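Local coordinates for DUF416 domain-containing protein (Shewanella baltica, PDB 2Q9R) that is of unknown function but belongs to the DUF416 family and forms an all-helical fold with a pocket that binds benzoic acid, at residues Q21-A26 against E160-L165; L27-L32 against D186-G191; C42-P47 against A85-Y90. All blocks are in the same frame, centred on the assembly; numbering follows the deposited sequence.

Contact 1: Q21-A26 against E160-L165; sequences QLFATA and ELQNSL
The ring of Phe23 takes Leu165 over one face and Gln162 at its rim. Methyl CD2 of Leu165 stands 4.1 Å from the ring centroid, 27° off the normal, a CH-pi contact. At the edge, OE1 of Gln162 lies near the ring plane, 3.4 Å from CZ of Phe23, and the backbone O of Gln162 lies in that plane, 3.6 Å from CE2 of Phe23. The amide and ring planes are steeply inclined, and the two side chains cross at about a right angle. With CG anti to the backbone N (chi1 179°), the Phe23 ring extends to helix 153-170.

Leu165 works with both branches. CD2 also lies 3.6 Å from the backbone O of Phe23, and CD1 meets CB of Ala26 at 3.9 Å, so the fork reaches the small side chain three residues further along helix 17-42. The axes of the two short segments are 11.0 Å apart and roughly antiparallel (149°), a separation bridged by Phe23 from one side and by Leu165 and Gln162 from the other.

Phe8 and Leu12 of helix 8-14 also pack on Phe23. The polar end of Gln162 is buried but satisfied: OE1 is hydrogen-bonded to the hydroxyl of Ser121, and NE2 to OE2 of Glu158. The contact is thus apolar at its centre, while the ring edge, whose hydrogens carry slight positive charge, meets two oxygens, an arrangement likely to be mildly favourable electrostatically.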
loop_
_atom_site.group_PDB
_atom_site.type_symbol
_atom_site.label_atom_id
_atom_site.label_comp_id
_atom_site.label_asym_id
_atom_site.label_seq_id
_atom_site.Cartn_x
_atom_site.Cartn_y
_atom_site.Cartn_z
ATOM N N GLN A 21 6.792 6.916 -25.524
ATOM C CA GLN A 21 7.691 7.803 -24.792
ATOM C C GLN A 21 6.948 8.563 -23.712
ATOM O O GLN A 21 7.428 8.681 -22.553
ATOM C CB GLN A 21 8.329 8.762 -25.778
ATOM C CG GLN A 21 9.477 9.585 -25.219
ATOM C CD GLN A 21 10.168 10.417 -26.306
ATOM O OE1 GLN A 21 10.171 10.048 -27.467
ATOM N NE2 GLN A 21 10.718 11.554 -25.920
ATOM N N LEU A 22 5.751 9.048 -24.052
ATOM C CA LEU A 22 4.882 9.682 -23.044
ATOM C C LEU A 22 4.526 8.732 -21.891
ATOM O O LEU A 22 4.656 9.089 -20.686
ATOM C CB LEU A 22 3.600 10.235 -23.709
ATOM C CG LEU A 22 2.492 10.840 -22.824
ATOM C CD1 LEU A 22 3.052 11.939 -21.893
ATOM C CD2 LEU A 22 1.340 11.410 -23.695
ATOM N N PHE A 23 4.028 7.545 -22.254
ATOM C CA PHE A 23 3.694 6.495 -21.284
ATOM C C PHE A 23 4.847 6.239 -20.294
ATOM O O PHE A 23 4.662 6.214 -19.060
ATOM C CB PHE A 23 3.306 5.198 -22.058
ATOM C CG PHE A 23 2.961 4.014 -21.160
ATOM C CD1 PHE A 23 3.951 3.179 -20.681
ATOM C CD2 PHE A 23 1.624 3.751 -20.803
ATOM C CE1 PHE A 23 3.640 2.083 -19.881
ATOM C CE2 PHE A 23 1.306 2.683 -19.972
ATOM C CZ PHE A 23 2.314 1.859 -19.483
ATOM N N ALA A 24 6.030 6.001 -20.856
ATOM C CA ALA A 24 7.240 5.678 -20.077
ATOM C C ALA A 24 7.741 6.876 -19.249
ATOM O O ALA A 24 8.159 6.732 -18.085
ATOM C CB ALA A 24 8.360 5.166 -21.056
ATOM N N THR A 25 7.653 8.075 -19.805
ATOM C CA THR A 25 8.018 9.286 -19.057
ATOM C C THR A 25 7.144 9.433 -17.821
ATOM O O THR A 25 7.669 9.658 -16.744
ATOM C CB THR A 25 7.924 10.518 -19.927
ATOM O OG1 THR A 25 8.794 10.288 -21.048
ATOM C CG2 THR A 25 8.386 11.823 -19.195
ATOM N N ALA A 26 5.828 9.296 -18.007
ATOM C CA ALA A 26 4.865 9.375 -16.897
ATOM C C ALA A 26 5.183 8.327 -15.791
ATOM O O ALA A 26 5.148 8.626 -14.584
ATOM C CB ALA A 26 3.426 9.187 -17.446
ATOM N N GLU A 160 -4.026 -0.805 -12.361
ATOM C CA GLU A 160 -5.038 0.193 -12.695
ATOM C C GLU A 160 -4.436 1.493 -13.239
ATOM O O GLU A 160 -4.899 2.023 -14.247
ATOM C CB GLU A 160 -5.953 0.447 -11.473
ATOM C CG GLU A 160 -6.916 -0.732 -11.227
ATOM C CD GLU A 160 -7.700 -0.656 -9.887
ATOM O OE1 GLU A 160 -7.676 0.424 -9.238
ATOM O OE2 GLU A 160 -8.316 -1.688 -9.502
ATOM N N LEU A 161 -3.378 1.990 -12.609
ATOM C CA LEU A 161 -2.722 3.183 -13.114
ATOM C C LEU A 161 -2.092 2.945 -14.502
ATOM O O LEU A 161 -2.287 3.741 -15.408
ATOM C CB LEU A 161 -1.699 3.693 -12.087
ATOM C CG LEU A 161 -0.867 4.979 -12.316
ATOM C CD1 LEU A 161 0.231 4.796 -13.395
ATOM C CD2 LEU A 161 -1.753 6.155 -12.623
ATOM N N GLN A 162 -1.363 1.854 -14.694
ATOM C CA GLN A 162 -0.789 1.588 -16.023
ATOM C C GLN A 162 -1.874 1.432 -17.106
ATOM O O GLN A 162 -1.695 1.898 -18.222
ATOM C CB GLN A 162 0.116 0.348 -16.016
ATOM C CG GLN A 162 1.437 0.525 -15.284
ATOM C CD GLN A 162 2.530 -0.304 -15.868
ATOM O OE1 GLN A 162 2.577 -0.506 -17.088
ATOM N NE2 GLN A 162 3.439 -0.806 -15.001
ATOM N N ASN A 163 -2.998 0.795 -16.773
ATOM C CA ASN A 163 -4.089 0.686 -17.740
ATOM C C ASN A 163 -4.747 2.006 -18.085
ATOM O O ASN A 163 -5.026 2.289 -19.253
ATOM C CB ASN A 163 -5.141 -0.341 -17.268
ATOM C CG ASN A 163 -4.781 -1.731 -17.720
ATOM O OD1 ASN A 163 -5.113 -2.120 -18.833
ATOM N ND2 ASN A 163 -4.032 -2.460 -16.894
ATOM N N SER A 164 -5.034 2.779 -17.053
ATOM C CA SER A 164 -5.649 4.091 -17.222
ATOM C C SER A 164 -4.753 5.040 -18.014
ATOM O O SER A 164 -5.221 5.795 -18.849
ATOM C CB SER A 164 -5.951 4.690 -15.861
ATOM O OG SER A 164 -7.079 4.056 -15.299
ATOM N N LEU A 165 -3.467 5.003 -17.730
ATOM C CA LEU A 165 -2.490 5.772 -18.486
ATOM C C LEU A 165 -2.475 5.336 -19.958
ATOM O O LEU A 165 -2.414 6.165 -20.873
ATOM C CB LEU A 165 -1.101 5.567 -17.875
ATOM C CG LEU A 165 0.081 6.316 -18.460
ATOM C CD1 LEU A 165 -0.119 7.864 -18.373
ATOM C CD2 LEU A 165 1.367 5.860 -17.720
#

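Contact 2: L27-L32 against D186-G191; sequences LCQRML and DIIETG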
loop_
_atom_site.group_PDB
_atom_site.type_symbol
_atom_site.label_atom_id
_atom_site.label_comp_id
_atom_site.label_asym_id
_atom_site.label_seq_id
_atom_site.Cartn_x
_atom_site.Cartn_y
_atom_site.Cartn_z
ATOM N N LEU A 27 5.431 7.083 -16.189
ATOM C CA LEU A 27 5.872 6.066 -15.239
ATOM C C LEU A 27 7.193 6.424 -14.532
ATOM O O LEU A 27 7.361 6.136 -13.376
ATOM C CB LEU A 27 5.982 4.672 -15.905
ATOM C CG LEU A 27 4.678 3.981 -16.307
ATOM C CD1 LEU A 27 4.957 2.539 -16.708
ATOM C CD2 LEU A 27 3.544 4.088 -15.190
ATOM N N CYS A 28 8.134 7.043 -15.206
ATOM C CA CYS A 28 9.413 7.338 -14.570
ATOM C C CYS A 28 9.246 8.440 -13.564
ATOM O O CYS A 28 9.877 8.418 -12.540
ATOM C CB CYS A 28 10.466 7.754 -15.578
ATOM S SG CYS A 28 11.113 6.408 -16.552
ATOM N N GLN A 29 8.404 9.422 -13.892
ATOM C CA GLN A 29 8.121 10.504 -12.994
ATOM C C GLN A 29 7.526 9.952 -11.697
ATOM O O GLN A 29 7.878 10.393 -10.649
ATOM C CB GLN A 29 7.165 11.518 -13.613
ATOM C CG GLN A 29 6.775 12.637 -12.680
ATOM C CD GLN A 29 7.905 13.585 -12.422
ATOM O OE1 GLN A 29 8.500 14.036 -13.352
ATOM N NE2 GLN A 29 8.224 13.869 -11.167
ATOM N N ARG A 30 6.623 8.998 -11.809
ATOM C CA ARG A 30 5.939 8.430 -10.668
ATOM C C ARG A 30 6.861 7.713 -9.656
ATOM O O ARG A 30 6.576 7.686 -8.469
ATOM C CB ARG A 30 4.839 7.495 -11.223
ATOM C CG ARG A 30 3.988 6.806 -10.220
ATOM C CD ARG A 30 2.714 6.299 -10.894
ATOM N NE ARG A 30 2.015 5.313 -10.110
ATOM C CZ ARG A 30 2.142 3.988 -10.238
ATOM N NH1 ARG A 30 2.962 3.441 -11.132
ATOM N NH2 ARG A 30 1.436 3.198 -9.461
HETATM N N MSE A 31 7.972 7.173 -10.138
HETATM C CA MSE A 31 8.985 6.537 -9.305
HETATM C C MSE A 31 9.882 7.495 -8.479
HETATM O O MSE A 31 10.535 7.057 -7.514
HETATM C CB MSE A 31 9.918 5.718 -10.209
HETATM C CG MSE A 31 9.280 4.576 -11.018
HETATM SE SE MSE A 31 10.547 3.889 -12.304
HETATM C CE MSE A 31 9.341 3.234 -13.562
ATOM N N LEU A 32 9.932 8.784 -8.828
ATOM C CA LEU A 32 10.872 9.687 -8.180
ATOM C C LEU A 32 10.894 9.676 -6.628
ATOM O O LEU A 32 11.962 9.740 -6.017
ATOM C CB LEU A 32 10.654 11.109 -8.694
ATOM C CG LEU A 32 11.586 12.213 -8.217
ATOM C CD1 LEU A 32 13.075 11.857 -8.537
ATOM C CD2 LEU A 32 11.191 13.574 -8.856
ATOM N N ASP A 186 -0.965 15.726 -13.192
ATOM C CA ASP A 186 -1.640 14.691 -12.409
ATOM C C ASP A 186 -0.661 13.868 -11.560
ATOM O O ASP A 186 -0.919 13.664 -10.387
ATOM C CB ASP A 186 -2.451 13.723 -13.297
ATOM C CG ASP A 186 -3.717 14.364 -13.914
ATOM O OD1 ASP A 186 -4.165 15.457 -13.453
ATOM O OD2 ASP A 186 -4.268 13.749 -14.871
ATOM N N ILE A 187 0.433 13.401 -12.168
ATOM C CA ILE A 187 1.392 12.503 -11.504
ATOM C C ILE A 187 2.074 13.275 -10.367
ATOM O O ILE A 187 2.181 12.792 -9.242
ATOM C CB ILE A 187 2.484 11.970 -12.492
ATOM C CG1 ILE A 187 1.906 11.146 -13.659
ATOM C CG2 ILE A 187 3.597 11.196 -11.770
ATOM C CD1 ILE A 187 1.142 10.024 -13.305
ATOM N N ILE A 188 2.508 14.490 -10.672
ATOM C CA ILE A 188 3.244 15.327 -9.727
ATOM C C ILE A 188 2.381 15.797 -8.584
ATOM O O ILE A 188 2.843 15.825 -7.436
ATOM C CB ILE A 188 3.927 16.514 -10.434
ATOM C CG1 ILE A 188 5.157 15.993 -11.195
ATOM C CG2 ILE A 188 4.284 17.607 -9.431
ATOM C CD1 ILE A 188 5.873 17.007 -12.108
ATOM N N GLU A 189 1.114 16.086 -8.856
ATOM C CA GLU A 189 0.197 16.489 -7.787
ATOM C C GLU A 189 -0.204 15.329 -6.874
ATOM O O GLU A 189 -0.345 15.532 -5.670
ATOM C CB GLU A 189 -1.046 17.236 -8.327
ATOM C CG GLU A 189 -0.742 18.715 -8.687
ATOM C CD GLU A 189 -1.927 19.477 -9.331
ATOM O OE1 GLU A 189 -3.080 18.974 -9.307
ATOM O OE2 GLU A 189 -1.681 20.587 -9.874
ATOM N N THR A 190 -0.402 14.130 -7.422
ATOM C CA THR A 190 -0.557 12.968 -6.559
ATOM C C THR A 190 0.699 12.767 -5.693
ATOM O O THR A 190 0.596 12.604 -4.492
ATOM C CB THR A 190 -0.865 11.704 -7.356
ATOM O OG1 THR A 190 -1.959 11.959 -8.236
ATOM C CG2 THR A 190 -1.205 10.575 -6.451
ATOM N N GLY A 191 1.878 12.774 -6.301
ATOM C CA GLY A 191 3.149 12.586 -5.564
ATOM C C GLY A 191 3.217 11.323 -4.721
ATOM O O GLY A 191 3.763 11.344 -3.600
#
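Apolar packing carries most of the contact, and Ile187 is its centre. Its methyl CG2, anti to the backbone N, projects from helix 177-190 onto helix 17-42 and touches two successive residues there: CG of Gln29 at 3.6 Å, and the backbone N of Arg30 at 3.7 Å from the same CG2. The CB of Arg30 lies against this methyl as well, 3.9 Å from Ile187 CG2. Beyond CB the arginine leads away, to Glu158.

A second kind of contact sets a flat polar group against aliphatic carbon. The side chain of Gln29 bends at chi2 (71°), which brings its amide alongside Ile188. NE2 of Gln29 comes within 3.7 Å of Ile188 CG1, and CD of Gln29 lies 4.0 Å from the terminal CD1 of Ile188. The glutamine slides past Ile187 in the opposite sense but passes Ile188 at a slant.

The polar bonds of these side chains are made elsewhere. OE1 of Gln29 accepts from NE1 of Trp58, an anchor that should limit how far the amide can turn, and NH1 of Arg30 forms a salt bridge with Glu158 on helix 153-170. Within helix 177-190, Asp186 O receives both N and OG1 of Thr190, which approach from opposite faces of its carbonyl plane. Gly191, with positive phi, then ends the helix.

The axes of the two segments are 9.4 Å apart and only 12° from parallel. This is plain side-by-side packing of near-parallel helices in an all-helical fold, the last helix of the chain lying along the long helix 17-42.

Contact 3: C42-P47 against A85-Y90; sequences CEFGDP and ADFEAY. With SO4 (sulfate ion), chain B.
A loop with no regular structure meets one that begins with a short 3-10 segment, nearest at Cys42 and Ala89, whose CA atoms are 7.7 Å apart; Glu43, with positive phi, turns the chain away from helix 17-42. Phe87 packs against both Cys42 and Phe44. The edge of its ring is turned toward the face of Phe44 in an offset edge-to-face pair, with centroids 5.7 Å apart and planes at 81°. CZ of Phe87 is 3.7 Å from Phe44 CD1, and its neighbour CE1 is 3.8 Å from Cys42 CB. The Cys42 sulfur lies obliquely to the Phe87 ring and packs against the methyl of Ala89, SG to CB 3.7 Å. With an alanine at Phe87, the Phe44 ring would probably lose this edge-to-face partner and a gap would open beside Cys42.

A sulfate, probably from the crystallisation liquor, sits beside the backbone of Phe87 to Ala89. Its O3 accepts a nearly straight bond from Ala89 N (3.1 Å, 169°), while its O2 is 3.8 Å from Cys42 SG.

Phe38 of helix 17-42 also pairs edge-to-face with Phe87, and Pro82 touches both rings of the contact. Ala89 packs on Val138 of the second subunit. At the surface, the contact thus joins the link between helices 17-42 and 47-62 to the loop leading into helix 92-111.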
loop_
_atom_site.group_PDB
_atom_site.type_symbol
_atom_site.label_atom_id
_atom_site.label_comp_id
_atom_site.label_asym_id
_atom_site.label_seq_id
_atom_site.Cartn_x
_atom_site.Cartn_y
_atom_site.Cartn_z
ATOM N N CYS A 42 19.231 7.252 3.513
ATOM C CA CYS A 42 20.522 6.578 3.475
ATOM C C CYS A 42 21.685 7.528 3.135
ATOM O O CYS A 42 22.808 7.078 3.049
ATOM C CB CYS A 42 20.463 5.416 2.508
ATOM S SG CYS A 42 19.387 4.083 3.111
ATOM N N GLU A 43 21.392 8.823 2.978
ATOM C CA GLU A 43 22.394 9.880 2.752
ATOM C C GLU A 43 23.250 9.525 1.543
ATOM O O GLU A 43 24.467 9.433 1.635
ATOM C CB GLU A 43 23.226 10.111 4.009
ATOM C CG GLU A 43 22.366 10.394 5.232
ATOM C CD GLU A 43 23.158 10.689 6.495
ATOM O OE1 GLU A 43 23.602 9.737 7.179
ATOM O OE2 GLU A 43 23.313 11.888 6.814
ATOM N N PHE A 44 22.565 9.267 0.428
ATOM C CA PHE A 44 23.195 8.916 -0.828
ATOM C C PHE A 44 22.594 9.710 -1.980
ATOM O O PHE A 44 21.383 9.834 -2.088
ATOM C CB PHE A 44 23.064 7.414 -1.150
ATOM C CG PHE A 44 23.678 7.052 -2.483
ATOM C CD1 PHE A 44 25.018 6.723 -2.568
ATOM C CD2 PHE A 44 22.929 7.147 -3.664
ATOM C CE1 PHE A 44 25.593 6.457 -3.803
ATOM C CE2 PHE A 44 23.502 6.897 -4.899
ATOM C CZ PHE A 44 24.831 6.540 -4.967
ATOM N N GLY A 45 23.459 10.236 -2.840
ATOM C CA GLY A 45 23.066 10.685 -4.171
ATOM C C GLY A 45 22.412 12.041 -4.176
ATOM O O GLY A 45 22.236 12.681 -3.138
ATOM N N ASP A 46 22.027 12.471 -5.356
ATOM C CA ASP A 46 21.419 13.770 -5.528
ATOM C C ASP A 46 20.154 13.673 -6.400
ATOM O O ASP A 46 20.257 13.581 -7.633
ATOM C CB ASP A 46 22.441 14.704 -6.200
ATOM C CG ASP A 46 21.879 16.085 -6.436
ATOM O OD1 ASP A 46 20.774 16.424 -5.954
ATOM O OD2 ASP A 46 22.582 16.862 -7.065
ATOM N N PRO A 47 18.971 13.713 -5.773
ATOM C CA PRO A 47 17.695 13.598 -6.514
ATOM C C PRO A 47 17.471 14.612 -7.636
ATOM O O PRO A 47 16.755 14.313 -8.599
ATOM C CB PRO A 47 16.637 13.738 -5.406
ATOM C CG PRO A 47 17.328 13.232 -4.185
ATOM C CD PRO A 47 18.735 13.794 -4.321
ATOM N N ALA A 85 25.152 -3.675 -2.710
ATOM C CA ALA A 85 26.148 -4.124 -1.743
ATOM C C ALA A 85 26.429 -3.085 -0.653
ATOM O O ALA A 85 26.897 -3.431 0.445
ATOM C CB ALA A 85 27.436 -4.479 -2.444
ATOM N N ASP A 86 26.165 -1.812 -0.943
ATOM C CA ASP A 86 26.610 -0.756 -0.034
ATOM C C ASP A 86 25.574 -0.371 1.008
ATOM O O ASP A 86 25.886 0.439 1.886
ATOM C CB ASP A 86 27.016 0.483 -0.822
ATOM C CG ASP A 86 28.295 0.293 -1.573
ATOM O OD1 ASP A 86 29.171 -0.447 -1.077
ATOM O OD2 ASP A 86 28.429 0.916 -2.660
ATOM N N PHE A 87 24.365 -0.942 0.907
ATOM C CA PHE A 87 23.233 -0.574 1.780
ATOM C C PHE A 87 22.495 -1.771 2.321
ATOM O O PHE A 87 22.198 -2.677 1.574
ATOM C CB PHE A 87 22.245 0.316 1.012
ATOM C CG PHE A 87 22.869 1.578 0.531
ATOM C CD1 PHE A 87 22.932 2.687 1.366
ATOM C CD2 PHE A 87 23.473 1.635 -0.711
ATOM C CE1 PHE A 87 23.561 3.832 0.969
ATOM C CE2 PHE A 87 24.121 2.795 -1.125
ATOM C CZ PHE A 87 24.155 3.902 -0.281
ATOM N N GLU A 88 22.198 -1.767 3.622
ATOM C CA GLU A 88 21.319 -2.778 4.219
ATOM C C GLU A 88 19.836 -2.447 4.027
ATOM O O GLU A 88 19.001 -3.340 3.998
ATOM C CB GLU A 88 21.556 -2.897 5.711
ATOM C CG GLU A 88 22.905 -3.499 6.095
ATOM C CD GLU A 88 22.968 -3.841 7.578
ATOM O OE1 GLU A 88 21.889 -4.055 8.192
ATOM O OE2 GLU A 88 24.089 -3.891 8.128
ATOM N N ALA A 89 19.513 -1.167 3.948
ATOM C CA ALA A 89 18.126 -0.732 3.775
ATOM C C ALA A 89 17.554 -1.244 2.452
ATOM O O ALA A 89 18.247 -1.251 1.446
ATOM C CB ALA A 89 18.027 0.773 3.874
ATOM N N TYR A 90 16.288 -1.674 2.472
ATOM C CA TYR A 90 15.606 -2.198 1.291
ATOM C C TYR A 90 15.506 -1.116 0.179
ATOM O O TYR A 90 15.528 -1.442 -1.018
ATOM C CB TYR A 90 14.183 -2.758 1.617
ATOM C CG TYR A 90 13.543 -3.326 0.370
ATOM C CD1 TYR A 90 13.902 -4.583 -0.107
ATOM C CD2 TYR A 90 12.670 -2.562 -0.390
ATOM C CE1 TYR A 90 13.371 -5.095 -1.279
ATOM C CE2 TYR A 90 12.136 -3.054 -1.570
ATOM C CZ TYR A 90 12.506 -4.310 -2.030
ATOM O OH TYR A 90 11.958 -4.792 -3.201
HETATM S S SO4 B . 22.025 1.505 5.507
HETATM O O1 SO4 B . 23.058 1.063 6.445
HETATM O O2 SO4 B . 22.371 2.859 5.076
HETATM O O3 SO4 B . 21.951 0.671 4.326
HETATM O O4 SO4 B . 20.737 1.440 6.217
#

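How the contacts relate
Helix 17-42 ties the set together: contacts 1 and 2 use adjacent segments of it, and contact 3 begins at its C-terminal end. The centres of contacts 1 and 2 are 10 Å apart and the two touch, with Leu27 and Arg30 packing on Leu161. Their outer partners, helices 153-170 and 177-190, are consecutive; the order along the chain is 21-26, 27-32, 160-165, 186-191, so the segments alternate. Contact 3 lies 27 Å from contact 1 and 21 Å from contact 2, centre to centre, and both of its segments fall within the chain interval spanned by each. One long helix therefore links packing that is buried in contact 1 and partly buried in contact 2 to a surface loop pair near the second subunit.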